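Local coordinates for protein glutathione S-transferase (Bombyx mori, PDB 5ZFG) that probably transfers glutathione to electrophilic substrates, as other glutathione transferases do, and metabolises the insecticide diazinon in the silkworm, at residues B[132-144]-B[170-183]. Residues are numbered along the deposited sequence; the frame is centred on the assembly and turned at random.
Sequences VHISLDVLETYLT and LEAIDFDFSKYTKI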
loop_
_atom_site.group_PDB
_atom_site.type_symbol
_atom_site.label_atom_id
_atom_site.label_comp_id
_atom_site.label_asym_id
_atom_site.label_seq_id
_atom_site.Cartn_x
_atom_site.Cartn_y
_atom_site.Cartn_z
ATOM N N VAL B 132 -16.893 3.992 -8.852
ATOM C CA VAL B 132 -16.136 3.470 -9.989
ATOM C C VAL B 132 -15.730 4.613 -10.907
ATOM O O VAL B 132 -14.569 4.722 -11.323
ATOM C CB VAL B 132 -16.950 2.413 -10.759
ATOM C CG1 VAL B 132 -16.240 2.065 -12.055
ATOM C CG2 VAL B 132 -17.175 1.173 -9.907
ATOM N N HIS B 133 -16.678 5.501 -11.218
ATOM C CA HIS B 133 -16.355 6.592 -12.133
ATOM C C HIS B 133 -15.357 7.568 -11.519
ATOM O O HIS B 133 -14.526 8.132 -12.237
ATOM C CB HIS B 133 -17.643 7.302 -12.577
ATOM C CG HIS B 133 -18.376 6.563 -13.656
ATOM N ND1 HIS B 133 -17.914 6.495 -14.951
ATOM C CD2 HIS B 133 -19.509 5.819 -13.619
ATOM C CE1 HIS B 133 -18.743 5.763 -15.676
ATOM N NE2 HIS B 133 -19.719 5.341 -14.892
ATOM N N ILE B 134 -15.402 7.776 -10.202
ATOM C CA ILE B 134 -14.416 8.653 -9.575
ATOM C C ILE B 134 -13.012 8.051 -9.672
ATOM O O ILE B 134 -12.036 8.763 -9.954
ATOM C CB ILE B 134 -14.823 8.954 -8.119
ATOM C CG1 ILE B 134 -16.034 9.894 -8.109
ATOM C CG2 ILE B 134 -13.673 9.594 -7.363
ATOM C CD1 ILE B 134 -16.907 9.765 -6.891
ATOM N N SER B 135 -12.890 6.729 -9.489
ATOM C CA SER B 135 -11.585 6.075 -9.593
ATOM C C SER B 135 -11.038 6.160 -11.009
ATOM O O SER B 135 -9.849 6.439 -11.212
ATOM C CB SER B 135 -11.685 4.614 -9.163
ATOM O OG SER B 135 -12.047 4.504 -7.803
ATOM N N LEU B 136 -11.890 5.877 -12.006
ATOM C CA LEU B 136 -11.482 6.047 -13.390
ATOM C C LEU B 136 -11.083 7.490 -13.659
ATOM O O LEU B 136 -10.065 7.748 -14.314
ATOM C CB LEU B 136 -12.618 5.610 -14.321
ATOM C CG LEU B 136 -12.915 4.113 -14.260
ATOM C CD1 LEU B 136 -14.266 3.784 -14.858
ATOM C CD2 LEU B 136 -11.805 3.334 -14.965
ATOM N N ASP B 137 -11.862 8.447 -13.132
ATOM C CA ASP B 137 -11.553 9.852 -13.367
ATOM C C ASP B 137 -10.191 10.222 -12.786
ATOM O O ASP B 137 -9.416 10.958 -13.416
ATOM C CB ASP B 137 -12.655 10.734 -12.784
ATOM C CG ASP B 137 -12.595 12.154 -13.304
ATOM O OD1 ASP B 137 -12.807 12.355 -14.519
ATOM O OD2 ASP B 137 -12.319 13.061 -12.497
ATOM N N VAL B 138 -9.869 9.695 -11.604
ATOM C CA VAL B 138 -8.587 9.993 -10.971
ATOM C C VAL B 138 -7.437 9.385 -11.773
ATOM O O VAL B 138 -6.428 10.050 -12.034
ATOM C CB VAL B 138 -8.579 9.524 -9.502
ATOM C CG1 VAL B 138 -7.157 9.595 -8.921
ATOM C CG2 VAL B 138 -9.546 10.350 -8.658
ATOM N N LEU B 139 -7.571 8.125 -12.207
ATOM C CA LEU B 139 -6.502 7.539 -13.023
ATOM C C LEU B 139 -6.369 8.257 -14.360
ATOM O O LEU B 139 -5.252 8.501 -14.836
ATOM C CB LEU B 139 -6.741 6.039 -13.243
ATOM C CG LEU B 139 -5.648 5.321 -14.054
ATOM C CD1 LEU B 139 -4.250 5.500 -13.453
ATOM C CD2 LEU B 139 -5.963 3.825 -14.254
ATOM N N GLU B 140 -7.502 8.607 -14.980
ATOM C CA GLU B 140 -7.463 9.407 -16.199
ATOM C C GLU B 140 -6.747 10.726 -15.948
ATOM O O GLU B 140 -5.943 11.176 -16.777
ATOM C CB GLU B 140 -8.888 9.645 -16.710
ATOM C CG GLU B 140 -8.980 10.464 -18.010
ATOM C CD GLU B 140 -8.766 9.624 -19.255
ATOM O OE1 GLU B 140 -8.702 8.382 -19.135
ATOM O OE2 GLU B 140 -8.665 10.201 -20.361
ATOM N N THR B 141 -7.009 11.345 -14.796
ATOM C CA THR B 141 -6.336 12.593 -14.458
ATOM C C THR B 141 -4.837 12.382 -14.339
ATOM O O THR B 141 -4.044 13.185 -14.850
ATOM C CB THR B 141 -6.909 13.171 -13.162
ATOM O OG1 THR B 141 -8.272 13.544 -13.362
ATOM C CG2 THR B 141 -6.125 14.391 -12.729
ATOM N N TYR B 142 -4.426 11.293 -13.678
ATOM C CA TYR B 142 -2.999 11.028 -13.519
ATOM C C TYR B 142 -2.328 10.821 -14.875
ATOM O O TYR B 142 -1.249 11.372 -15.130
ATOM C CB TYR B 142 -2.783 9.819 -12.602
ATOM C CG TYR B 142 -2.778 10.150 -11.109
ATOM C CD1 TYR B 142 -1.948 11.154 -10.592
ATOM C CD2 TYR B 142 -3.607 9.467 -10.221
ATOM C CE1 TYR B 142 -1.949 11.458 -9.216
ATOM C CE2 TYR B 142 -3.626 9.773 -8.859
ATOM C CZ TYR B 142 -2.779 10.753 -8.360
ATOM O OH TYR B 142 -2.788 11.059 -7.003
ATOM N N LEU B 143 -2.970 10.058 -15.771
ATOM C CA LEU B 143 -2.400 9.838 -17.102
ATOM C C LEU B 143 -2.322 11.137 -17.896
ATOM O O LEU B 143 -1.373 11.348 -18.662
ATOM C CB LEU B 143 -3.220 8.802 -17.875
ATOM C CG LEU B 143 -3.158 7.356 -17.366
ATOM C CD1 LEU B 143 -4.222 6.522 -18.078
ATOM C CD2 LEU B 143 -1.754 6.764 -17.541
ATOM N N THR B 144 -3.309 12.022 -17.723
ATOM C CA THR B 144 -3.277 13.318 -18.402
ATOM C C THR B 144 -2.106 14.163 -17.917
ATOM O O THR B 144 -1.409 14.798 -18.718
ATOM C CB THR B 144 -4.595 14.068 -18.178
ATOM O OG1 THR B 144 -5.696 13.274 -18.630
ATOM C CG2 THR B 144 -4.587 15.401 -18.932
ATOM N N LEU B 170 -13.515 -4.578 -14.901
ATOM C CA LEU B 170 -14.564 -3.818 -15.564
ATOM C C LEU B 170 -14.902 -4.447 -16.911
ATOM O O LEU B 170 -16.081 -4.625 -17.248
ATOM C CB LEU B 170 -14.144 -2.356 -15.737
ATOM C CG LEU B 170 -14.000 -1.590 -14.415
ATOM C CD1 LEU B 170 -13.222 -0.293 -14.624
ATOM C CD2 LEU B 170 -15.369 -1.300 -13.779
ATOM N N GLU B 171 -13.881 -4.811 -17.692
ATOM C CA GLU B 171 -14.169 -5.487 -18.955
ATOM C C GLU B 171 -14.918 -6.794 -18.722
ATOM O O GLU B 171 -15.794 -7.163 -19.518
ATOM C CB GLU B 171 -12.889 -5.749 -19.756
ATOM C CG GLU B 171 -13.205 -6.370 -21.135
ATOM C CD GLU B 171 -11.980 -6.686 -21.989
ATOM O OE1 GLU B 171 -10.837 -6.375 -21.590
ATOM O OE2 GLU B 171 -12.170 -7.258 -23.086
ATOM N N ALA B 172 -14.613 -7.491 -17.626
ATOM C CA ALA B 172 -15.245 -8.778 -17.360
ATOM C C ALA B 172 -16.751 -8.656 -17.210
ATOM O O ALA B 172 -17.475 -9.616 -17.487
ATOM C CB ALA B 172 -14.648 -9.411 -16.103
ATOM N N ILE B 173 -17.243 -7.505 -16.752
ATOM C CA ILE B 173 -18.679 -7.299 -16.592
ATOM C C ILE B 173 -19.256 -6.422 -17.705
ATOM O O ILE B 173 -20.389 -5.936 -17.582
ATOM C CB ILE B 173 -19.011 -6.721 -15.202
ATOM C CG1 ILE B 173 -18.460 -5.300 -15.040
ATOM C CG2 ILE B 173 -18.497 -7.632 -14.102
ATOM C CD1 ILE B 173 -19.287 -4.454 -14.078
ATOM N N ASP B 174 -18.500 -6.217 -18.787
ATOM C CA ASP B 174 -18.930 -5.423 -19.940
ATOM C C ASP B 174 -19.214 -3.973 -19.555
ATOM O O ASP B 174 -20.092 -3.325 -20.132
ATOM C CB ASP B 174 -20.148 -6.050 -20.632
ATOM C CG ASP B 174 -20.338 -5.547 -22.051
ATOM O OD1 ASP B 174 -19.359 -5.549 -22.824
ATOM O OD2 ASP B 174 -21.469 -5.150 -22.392
ATOM N N PHE B 175 -18.462 -3.465 -18.581
ATOM C CA PHE B 175 -18.540 -2.067 -18.174
ATOM C C PHE B 175 -17.857 -1.206 -19.226
ATOM O O PHE B 175 -16.667 -1.388 -19.502
ATOM C CB PHE B 175 -17.865 -1.903 -16.811
ATOM C CG PHE B 175 -18.120 -0.574 -16.141
ATOM C CD1 PHE B 175 -17.519 0.587 -16.612
ATOM C CD2 PHE B 175 -18.925 -0.503 -15.011
ATOM C CE1 PHE B 175 -17.737 1.806 -15.990
ATOM C CE2 PHE B 175 -19.154 0.709 -14.380
ATOM C CZ PHE B 175 -18.559 1.868 -14.874
ATOM N N ASP B 176 -18.597 -0.271 -19.817
ATOM C CA ASP B 176 -18.017 0.619 -20.817
ATOM C C ASP B 176 -17.253 1.740 -20.121
ATOM O O ASP B 176 -17.847 2.545 -19.392
ATOM C CB ASP B 176 -19.109 1.188 -21.724
ATOM C CG ASP B 176 -18.599 2.281 -22.657
ATOM O OD1 ASP B 176 -17.414 2.264 -23.068
ATOM O OD2 ASP B 176 -19.405 3.176 -22.983
ATOM N N PHE B 177 -15.941 1.796 -20.345
ATOM C CA PHE B 177 -15.119 2.876 -19.813
ATOM C C PHE B 177 -14.393 3.607 -20.937
ATOM O O PHE B 177 -13.366 4.249 -20.708
ATOM C CB PHE B 177 -14.142 2.376 -18.735
ATOM C CG PHE B 177 -13.269 1.193 -19.139
ATOM C CD1 PHE B 177 -11.972 1.397 -19.598
ATOM C CD2 PHE B 177 -13.719 -0.117 -18.981
ATOM C CE1 PHE B 177 -11.149 0.313 -19.943
ATOM C CE2 PHE B 177 -12.906 -1.205 -19.319
ATOM C CZ PHE B 177 -11.624 -0.995 -19.798
ATOM N N SER B 178 -14.942 3.545 -22.157
ATOM C CA SER B 178 -14.266 4.139 -23.310
ATOM C C SER B 178 -14.237 5.661 -23.251
ATOM O O SER B 178 -13.369 6.277 -23.881
ATOM C CB SER B 178 -14.928 3.681 -24.618
ATOM O OG SER B 178 -16.302 4.016 -24.633
ATOM N N LYS B 179 -15.156 6.280 -22.505
ATOM C CA LYS B 179 -15.113 7.726 -22.352
ATOM C C LYS B 179 -13.853 8.187 -21.629
ATOM O O LYS B 179 -13.476 9.359 -21.752
ATOM C CB LYS B 179 -16.365 8.220 -21.621
ATOM C CG LYS B 179 -16.401 7.958 -20.123
ATOM C CD LYS B 179 -17.310 8.961 -19.411
ATOM C CE LYS B 179 -18.038 8.337 -18.227
ATOM N NZ LYS B 179 -19.211 9.161 -17.783
ATOM N N TYR B 180 -13.179 7.289 -20.902
ATOM C CA TYR B 180 -11.884 7.578 -20.286
ATOM C C TYR B 180 -10.804 7.296 -21.324
ATOM O O TYR B 180 -10.196 6.227 -21.357
ATOM C CB TYR B 180 -11.715 6.769 -19.003
ATOM C CG TYR B 180 -12.785 7.131 -18.009
ATOM C CD1 TYR B 180 -12.659 8.271 -17.212
ATOM C CD2 TYR B 180 -13.949 6.376 -17.902
ATOM C CE1 TYR B 180 -13.645 8.629 -16.318
ATOM C CE2 TYR B 180 -14.954 6.733 -17.008
ATOM C CZ TYR B 180 -14.791 7.866 -16.223
ATOM O OH TYR B 180 -15.758 8.245 -15.321
ATOM N N THR B 181 -10.551 8.306 -22.160
ATOM C CA THR B 181 -9.783 8.141 -23.393
ATOM C C THR B 181 -8.414 7.526 -23.139
ATOM O O THR B 181 -8.012 6.566 -23.808
ATOM C CB THR B 181 -9.620 9.507 -24.064
ATOM O OG1 THR B 181 -10.912 10.042 -24.364
ATOM C CG2 THR B 181 -8.818 9.377 -25.326
ATOM N N LYS B 182 -7.670 8.088 -22.191
ATOM C CA LYS B 182 -6.303 7.640 -21.977
ATOM C C LYS B 182 -6.264 6.271 -21.307
ATOM O O LYS B 182 -5.418 5.439 -21.650
ATOM C CB LYS B 182 -5.540 8.689 -21.169
ATOM C CG LYS B 182 -5.586 10.077 -21.821
ATOM C CD LYS B 182 -4.755 11.093 -21.056
ATOM C CE LYS B 182 -4.579 12.380 -21.853
ATOM N NZ LYS B 182 -3.925 12.145 -23.175
ATOM N N ILE B 183 -7.171 6.010 -20.361
ATOM C CA ILE B 183 -7.253 4.666 -19.788
ATOM C C ILE B 183 -7.527 3.644 -20.885
ATOM O O ILE B 183 -6.818 2.641 -21.015
ATOM C CB ILE B 183 -8.333 4.594 -18.695
ATOM C CG1 ILE B 183 -7.956 5.441 -17.476
ATOM C CG2 ILE B 183 -8.539 3.149 -18.261
ATOM C CD1 ILE B 183 -9.032 5.421 -16.384
HETATM O O HOH W 1 -10.923 11.678 -21.252
#
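Leu136 sets its CB over the centre of one face of the Tyr180 ring, a CH-pi contact 3.6 Å from CB to the ring centroid and only 7° off the ring normal. The rim of the same ring meets His133: Tyr180 OH and His133 ND1 share a hydrogen bond of 2.8 Å, near the imidazole plane. Packing is close beside this pair, where Ile183 enters as a knob into the hole formed by Leu136, Leu139, Glu140 and Leu143, its CD1 lying 3.7 Å from Leu136 CD2. Leu136 and Leu170 meet tip to tip, and Val132 CG1 comes within 3.7 Å of Phe175 CZ. Helix 126-146 of the all-helical GST C-terminal domain here packs on the end of helix 160-172, the loop after it and the start of helix 181-193; Tyr106 of helix 89-114 also touches Leu136 and Leu139, and Tyr113 touches Val132. Tyr180 is the N-cap residue of helix 181-193, and the carboxylate of Glu140 accepts backbone N-H groups of its first turn. Glu140 holds CG anti to its own N (chi1 -179°) and bends at chi2, which brings Glu140 OE2 to Lys182 N, met on the syn lone pair at 3.0 Å, and Glu140 OE1 to Ile183 N at 3.1 Å. A leucine in place of Tyr180 would probably leave His133 ND1 without its hydroxyl partner and Leu136 CB without a ring face to rest on. The solvent side is looser: a water bonds to Glu140 OE2, the aliphatic chain of Lys182 runs along Thr144, with Lys182 CD 3.4 Å from Thr144 OG1, and Lys179 lays its CE near the His133 ring.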